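Side-chain contacts in phycocyanobilin lyase subunit beta (PDB 5N3U), which associates with the CpcE subunit to form a lyase that is probably required for attaching phycocyanobilin to the phycocyanin subunit encoded by CpcA: residues L143-S146 with S152-Y155; A156-L161 with T176-M181; A55-G60 with I83-A88. All coordinates share one frame; numbering follows the deposited sequence.

Interaction 1: residues L143-S146 with S152-Y155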
# COMPACT_ATOMS: atom_id res chain seq x y z
N LEU B 143 -3.17 -18.76 14.54
CA LEU B 143 -1.89 -19.42 14.79
C LEU B 143 -0.91 -19.12 13.69
O LEU B 143 0.30 -18.81 13.93
CB LEU B 143 -2.05 -20.94 14.95
CG LEU B 143 -2.89 -21.41 16.12
CD1 LEU B 143 -3.07 -22.94 16.08
CD2 LEU B 143 -2.24 -21.03 17.45
N PHE B 144 -1.38 -19.15 12.46
CA PHE B 144 -0.53 -18.78 11.37
C PHE B 144 -0.02 -17.33 11.41
O PHE B 144 1.18 -17.07 11.18
CB PHE B 144 -1.23 -19.14 10.06
CG PHE B 144 -0.55 -18.69 8.84
CD1 PHE B 144 0.46 -19.45 8.32
CD2 PHE B 144 -1.01 -17.61 8.10
CE1 PHE B 144 1.08 -19.09 7.18
CE2 PHE B 144 -0.34 -17.21 6.91
CZ PHE B 144 0.67 -17.98 6.43
N ILE B 145 -0.91 -16.36 11.68
CA ILE B 145 -0.40 -14.98 11.63
C ILE B 145 0.42 -14.59 12.86
O ILE B 145 1.08 -13.58 12.82
CB ILE B 145 -1.50 -13.93 11.35
CG1 ILE B 145 -2.55 -13.93 12.44
CG2 ILE B 145 -2.17 -14.26 10.02
CD1 ILE B 145 -3.38 -12.69 12.38
N SER B 146 0.34 -15.39 13.92
CA SER B 146 1.14 -15.15 15.15
C SER B 146 2.63 -15.30 14.93
O SER B 146 3.40 -14.96 15.80
CB SER B 146 0.67 -16.07 16.26
OG SER B 146 1.15 -17.40 16.05
N SER B 152 2.99 -5.69 15.77
CA SER B 152 1.60 -5.35 15.97
C SER B 152 0.63 -6.44 15.43
O SER B 152 -0.52 -6.56 15.94
CB SER B 152 1.27 -3.98 15.39
OG SER B 152 1.25 -3.99 13.99
N ILE B 153 1.06 -7.20 14.42
CA ILE B 153 0.27 -8.31 13.93
C ILE B 153 0.27 -9.39 14.95
O ILE B 153 -0.79 -9.99 15.25
CB ILE B 153 0.86 -8.91 12.60
CG1 ILE B 153 0.88 -7.91 11.46
CG2 ILE B 153 0.05 -10.12 12.19
CD1 ILE B 153 -0.35 -7.11 11.33
N ARG B 154 1.43 -9.70 15.51
CA ARG B 154 1.48 -10.71 16.59
C ARG B 154 0.67 -10.29 17.80
O ARG B 154 -0.00 -11.10 18.37
CB ARG B 154 2.95 -11.05 17.03
CG ARG B 154 3.84 -11.55 15.94
CD ARG B 154 5.10 -12.25 16.48
NE ARG B 154 6.04 -11.33 17.16
CZ ARG B 154 6.80 -10.38 16.62
NH1 ARG B 154 6.80 -10.11 15.32
NH2 ARG B 154 7.60 -9.65 17.43
N TYR B 155 0.69 -9.01 18.14
CA TYR B 155 -0.12 -8.54 19.26
C TYR B 155 -1.59 -8.79 19.00
O TYR B 155 -2.34 -9.33 19.84
CB TYR B 155 0.18 -7.04 19.45
CG TYR B 155 -0.46 -6.42 20.67
CD1 TYR B 155 -1.78 -6.05 20.66
CD2 TYR B 155 0.28 -6.19 21.81
CE1 TYR B 155 -2.40 -5.47 21.77
CE2 TYR B 155 -0.33 -5.63 22.95
CZ TYR B 155 -1.64 -5.29 22.93
OH TYR B 155 -2.25 -4.72 24.06
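Ser146 and Arg154 bring the two backbones closest, with 4.7 Å between Ser146 CA and Arg154 CA, where the C-terminal part of helix 130-145 meets the first turn of helix 151-163. The closest contacts are made by carbonyl oxygens of 143-146 and aliphatic carbons of the second segment. Ile153 CG1 lies beside the backbone N (chi1 -61°), which leaves its CG2 methyl anti to N. This methyl reaches the other backbone: Ile153 CG2 is 3.7 Å from Ile145 O. It also packs on the side chain, with Ile153 CG2 4.2 Å from Ile145 CB. Arg154 lays its methylene chain against the next carbonyl. Arg154 CD is 3.3 Å from Ser146 O and Arg154 CG is 3.4 Å from the same Ser146 O. A bend at chi3 then turns the guanidinium toward other partners. Its NE forms a salt bridge with Asp185 and its NH1 bonds Asp148 O in the intervening turn. Ser146 OG folds back and donates to Leu143 O at 2.7 Å, 27° out of the carbonyl plane. The same hydroxyl is hydrogen-bonded to Arg177 NE, so two partners hold this buried oxygen. Ile145 and Ile153 both also touch Arg111 of helix 108-118. The arrangement is a short turn between successive helices, characteristic of the all-helical HEAT-repeat fold.

Interaction 2: residues A156-L161 with T176-M181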
# COMPACT_ATOMS: atom_id res chain seq x y z
N ALA B 156 -2.07 -8.38 17.81
CA ALA B 156 -3.45 -8.57 17.47
C ALA B 156 -3.82 -10.04 17.46
O ALA B 156 -4.92 -10.39 17.82
CB ALA B 156 -3.77 -7.95 16.11
N ALA B 157 -2.92 -10.89 16.97
CA ALA B 157 -3.14 -12.33 16.96
C ALA B 157 -3.39 -12.93 18.35
O ALA B 157 -4.26 -13.75 18.53
CB ALA B 157 -1.98 -12.99 16.32
N ILE B 158 -2.65 -12.47 19.33
CA ILE B 158 -2.85 -12.85 20.75
C ILE B 158 -4.21 -12.42 21.19
O ILE B 158 -4.92 -13.15 21.86
CB ILE B 158 -1.86 -12.13 21.71
CG1 ILE B 158 -0.43 -12.33 21.32
CG2 ILE B 158 -2.06 -12.55 23.15
CD1 ILE B 158 -0.06 -13.75 21.17
N VAL B 159 -4.62 -11.22 20.86
CA VAL B 159 -5.92 -10.77 21.28
C VAL B 159 -7.03 -11.64 20.68
O VAL B 159 -8.04 -11.97 21.32
CB VAL B 159 -6.15 -9.32 20.91
CG1 VAL B 159 -7.58 -8.86 21.27
CG2 VAL B 159 -5.14 -8.37 21.61
N GLY B 160 -6.87 -12.01 19.41
CA GLY B 160 -7.82 -12.89 18.78
C GLY B 160 -7.86 -14.23 19.50
O GLY B 160 -8.91 -14.71 19.82
N LEU B 161 -6.70 -14.78 19.75
CA LEU B 161 -6.57 -16.06 20.42
C LEU B 161 -7.21 -16.06 21.78
O LEU B 161 -7.89 -17.03 22.13
CB LEU B 161 -5.15 -16.49 20.52
CG LEU B 161 -4.39 -16.91 19.30
CD1 LEU B 161 -2.91 -17.09 19.59
CD2 LEU B 161 -4.90 -18.19 18.61
N THR B 176 -0.52 -23.73 24.29
CA THR B 176 0.73 -24.20 23.76
C THR B 176 1.38 -23.13 22.96
O THR B 176 2.62 -22.95 23.05
CB THR B 176 0.48 -25.46 22.92
OG1 THR B 176 0.15 -26.54 23.81
CG2 THR B 176 1.67 -25.82 22.05
N ARG B 177 0.56 -22.38 22.19
CA ARG B 177 1.16 -21.44 21.30
C ARG B 177 1.69 -20.27 22.11
O ARG B 177 2.77 -19.75 21.84
CB ARG B 177 0.15 -21.00 20.24
CG ARG B 177 0.67 -19.94 19.33
CD ARG B 177 1.87 -20.38 18.59
NE ARG B 177 2.49 -19.28 17.88
CZ ARG B 177 3.78 -19.19 17.64
NH1 ARG B 177 4.61 -20.12 18.09
NH2 ARG B 177 4.26 -18.16 16.97
N LEU B 178 0.89 -19.87 23.05
CA LEU B 178 1.21 -18.78 23.89
C LEU B 178 2.51 -19.01 24.68
O LEU B 178 3.34 -18.10 24.73
CB LEU B 178 0.06 -18.51 24.84
CG LEU B 178 -1.21 -17.90 24.27
CD1 LEU B 178 -2.30 -17.72 25.26
CD2 LEU B 178 -0.98 -16.56 23.62
N LYS B 179 2.72 -20.21 25.23
CA LYS B 179 4.00 -20.53 25.87
C LYS B 179 5.16 -20.42 24.89
O LYS B 179 6.18 -19.83 25.24
CB LYS B 179 4.01 -21.93 26.45
CG LYS B 179 3.06 -22.15 27.61
CD LYS B 179 3.12 -23.60 28.16
CE LYS B 179 1.73 -24.28 28.24
NZ LYS B 179 0.73 -23.62 29.15
N GLU B 180 5.03 -20.97 23.68
CA GLU B 180 6.11 -20.89 22.72
C GLU B 180 6.41 -19.41 22.40
O GLU B 180 7.56 -19.06 22.12
CB GLU B 180 5.79 -21.54 21.36
CG GLU B 180 5.59 -23.05 21.25
CD GLU B 180 4.58 -23.42 20.13
OE1 GLU B 180 3.74 -24.34 20.35
OE2 GLU B 180 4.57 -22.75 19.05
N MET B 181 5.38 -18.56 22.39
CA MET B 181 5.62 -17.15 22.03
C MET B 181 6.25 -16.35 23.18
O MET B 181 7.19 -15.57 22.98
CB MET B 181 4.29 -16.52 21.56
CG MET B 181 3.92 -16.88 20.14
SD MET B 181 2.34 -16.06 19.82
CE MET B 181 3.04 -14.47 19.35
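Ile158 meets both Leu178 and Met181, and these apolar contacts join helix 151-163 to helix 171-184. The short segments run nearly antiparallel, at 153°, with their axes 11.6 Å apart at closest. At that spacing the side-chain ends do the touching. Ile158 and Met181 approach tip to tip: Ile158 CD1 is 3.6 Å from Met181 SD and 3.7 Å from Met181 CE. The bend at Met181 chi3 (84°) turns the methyl so that sulfur and CE both face this one methyl group. Ile158 and Leu178 slant across each other, with Ile158 CD1 3.8 Å from Leu178 CD2. Leu161 adds a looser contact, its CD1 4.5 Å from Leu178 CD2. No hydrogen bond crosses between the segments. Within 176-181 there is also a polar pair. Arg177 NH1 donates to Glu180 OE2 at 2.8 Å in a salt bridge one turn along the helix. OE2 lies close to the guanidinium plane, but the arginine meets it on the anti side and 28° out of the carboxylate plane. Met181 CG sits over the centre of one guanidinium face, 3.3 Å above the plane, so Met181 packs on the arginine with CG and on Ile158 with SD and CE. Helix 188-198 contributes Ile194, which touches Ile158 and Met181. Helix 130-145 covers Leu161 with Leu139 and Leu142, so the contact lies buried among four helices.

Interaction 3: residues A55-G60 with I83-A88; sequences ALVQLG and IRTLAA
Thr85 meets Leu56 and Val57 with its methyl, because chi1 (-59°) places OG1 beside the backbone N and CG2 anti to it. In Val57, chi1 of 171° sets CG1 anti to the backbone N. Its other methyl, CG2, falls beside N and faces the second helix. The contact belongs to the stacked-helix architecture of a HEAT-repeat protein, in which helices of similar direction pack side by side. Here helix 46-59 lies against helix 76-89, and the short segments cross at -30° with axes 9.2 Å apart at closest. The nearest CA atoms are those of Val57 and Thr85, 6.2 Å apart. At this spacing atoms near the backbone make the contacts: CB carbons and first-branch methyls. Thr85 CG2 lies 3.7 Å from Leu56 CB, the first carbon of that side chain. The same Thr85 CG2 is 4.0 Å from Val57 CG2, so one methyl touches two consecutive residues of helix 46-59. No hydrogen bond joins the two segments. The Thr85 hydroxyl is nevertheless bound: OG1 is hydrogen-bonded to Ser53 OG, on the neighbouring helix, and to Tyr81 O, one turn earlier in its own. Thus threonine brings a polar link between the helices as well as an apolar one. Phe41, in a loop, touches both Leu56 and Thr85, and Leu37 and Ile38 of helix 34-40 also pack on Leu56. Burial falls off toward Ala88, which is exposed. There the contact reduces to two methyl groups, Val57 CG2 and Ala88 CB, 3.7 Å apart.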
# COMPACT_ATOMS: atom_id res chain seq x y z
N ALA B 55 -23.11 3.44 13.05
CA ALA B 55 -24.37 3.25 12.44
C ALA B 55 -24.55 1.85 11.87
O ALA B 55 -25.61 1.21 12.02
CB ALA B 55 -24.58 4.27 11.34
N LEU B 56 -23.53 1.34 11.18
CA LEU B 56 -23.67 0.03 10.60
C LEU B 56 -23.77 -1.01 11.66
O LEU B 56 -24.57 -1.94 11.54
CB LEU B 56 -22.52 -0.28 9.60
CG LEU B 56 -22.70 0.54 8.36
CD1 LEU B 56 -21.39 0.77 7.59
CD2 LEU B 56 -23.71 0.00 7.38
N VAL B 57 -22.98 -0.87 12.69
CA VAL B 57 -22.95 -1.84 13.73
C VAL B 57 -24.32 -1.88 14.41
O VAL B 57 -24.79 -2.94 14.75
CB VAL B 57 -21.88 -1.51 14.74
CG1 VAL B 57 -21.95 -2.37 15.97
CG2 VAL B 57 -20.49 -1.72 14.18
N GLN B 58 -24.96 -0.72 14.56
CA GLN B 58 -26.26 -0.70 15.28
C GLN B 58 -27.26 -1.41 14.43
O GLN B 58 -28.01 -2.19 14.92
CB GLN B 58 -26.72 0.72 15.60
CG GLN B 58 -26.05 1.27 16.87
CD GLN B 58 -26.11 2.81 16.99
OE1 GLN B 58 -26.88 3.47 16.26
NE2 GLN B 58 -25.33 3.39 17.93
N LEU B 59 -27.21 -1.23 13.13
CA LEU B 59 -28.05 -2.02 12.27
C LEU B 59 -27.82 -3.51 12.39
O LEU B 59 -28.72 -4.25 12.27
CB LEU B 59 -27.87 -1.60 10.83
CG LEU B 59 -28.52 -0.28 10.37
CD1 LEU B 59 -27.98 0.24 9.07
CD2 LEU B 59 -30.02 -0.49 10.17
N GLY B 60 -26.57 -3.95 12.55
CA GLY B 60 -26.25 -5.33 12.88
C GLY B 60 -26.34 -6.31 11.72
O GLY B 60 -25.96 -6.00 10.59
N ILE B 83 -13.73 -4.07 7.67
CA ILE B 83 -13.33 -5.20 8.47
C ILE B 83 -13.63 -4.95 9.95
O ILE B 83 -14.05 -5.84 10.66
CB ILE B 83 -11.88 -5.53 8.28
CG1 ILE B 83 -11.59 -5.85 6.79
CG2 ILE B 83 -11.52 -6.69 9.21
CD1 ILE B 83 -12.39 -7.00 6.24
N ARG B 84 -13.33 -3.75 10.43
CA ARG B 84 -13.63 -3.41 11.81
C ARG B 84 -15.16 -3.50 12.14
O ARG B 84 -15.57 -3.94 13.21
CB ARG B 84 -13.05 -2.05 12.17
CG ARG B 84 -13.02 -1.78 13.70
CD ARG B 84 -12.15 -0.58 14.10
NE ARG B 84 -10.90 -0.48 13.33
CZ ARG B 84 -10.62 0.35 12.33
NH1 ARG B 84 -11.50 1.20 11.86
NH2 ARG B 84 -9.42 0.31 11.75
N THR B 85 -15.97 -3.07 11.21
CA THR B 85 -17.37 -3.05 11.33
C THR B 85 -17.90 -4.46 11.33
O THR B 85 -18.70 -4.84 12.22
CB THR B 85 -17.97 -2.28 10.20
OG1 THR B 85 -17.45 -0.95 10.23
CG2 THR B 85 -19.43 -2.20 10.32
N LEU B 86 -17.46 -5.28 10.40
CA LEU B 86 -17.79 -6.72 10.47
C LEU B 86 -17.37 -7.39 11.73
O LEU B 86 -18.13 -8.20 12.27
CB LEU B 86 -17.15 -7.46 9.27
CG LEU B 86 -17.77 -7.20 7.98
CD1 LEU B 86 -16.83 -7.48 6.80
CD2 LEU B 86 -19.12 -7.90 7.88
N ALA B 87 -16.17 -7.07 12.23
CA ALA B 87 -15.69 -7.66 13.44
C ALA B 87 -16.61 -7.23 14.62
O ALA B 87 -16.97 -8.04 15.42
CB ALA B 87 -14.23 -7.22 13.77
N ALA B 88 -17.01 -5.97 14.67
CA ALA B 88 -17.87 -5.47 15.78
C ALA B 88 -19.29 -6.05 15.73
O ALA B 88 -19.89 -6.33 16.77
CB ALA B 88 -17.96 -3.96 15.68

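Interactions 1 and 2 adjoin, with centres about 8 Å apart, and share helix 151-163. Both are buried. They are joined by the probable Ser146-Arg177 hydrogen bond and by packing, Ser146 O lying 3.6 Å from Met181 CE. Interaction 3 lies on the opposite side of the chain's centre, its centre about 23 Å from that of interaction 1 and about 25 Å from that of interaction 2, and is only partly buried. Their chemistry follows their place. The short connection of interaction 1 sets backbone oxygens against side-chain carbons. The well-spaced, nearly antiparallel helices of interaction 2 meet through the ends of long apolar side chains. The closer pair of interaction 3 touches through CB atoms and short methyl branches.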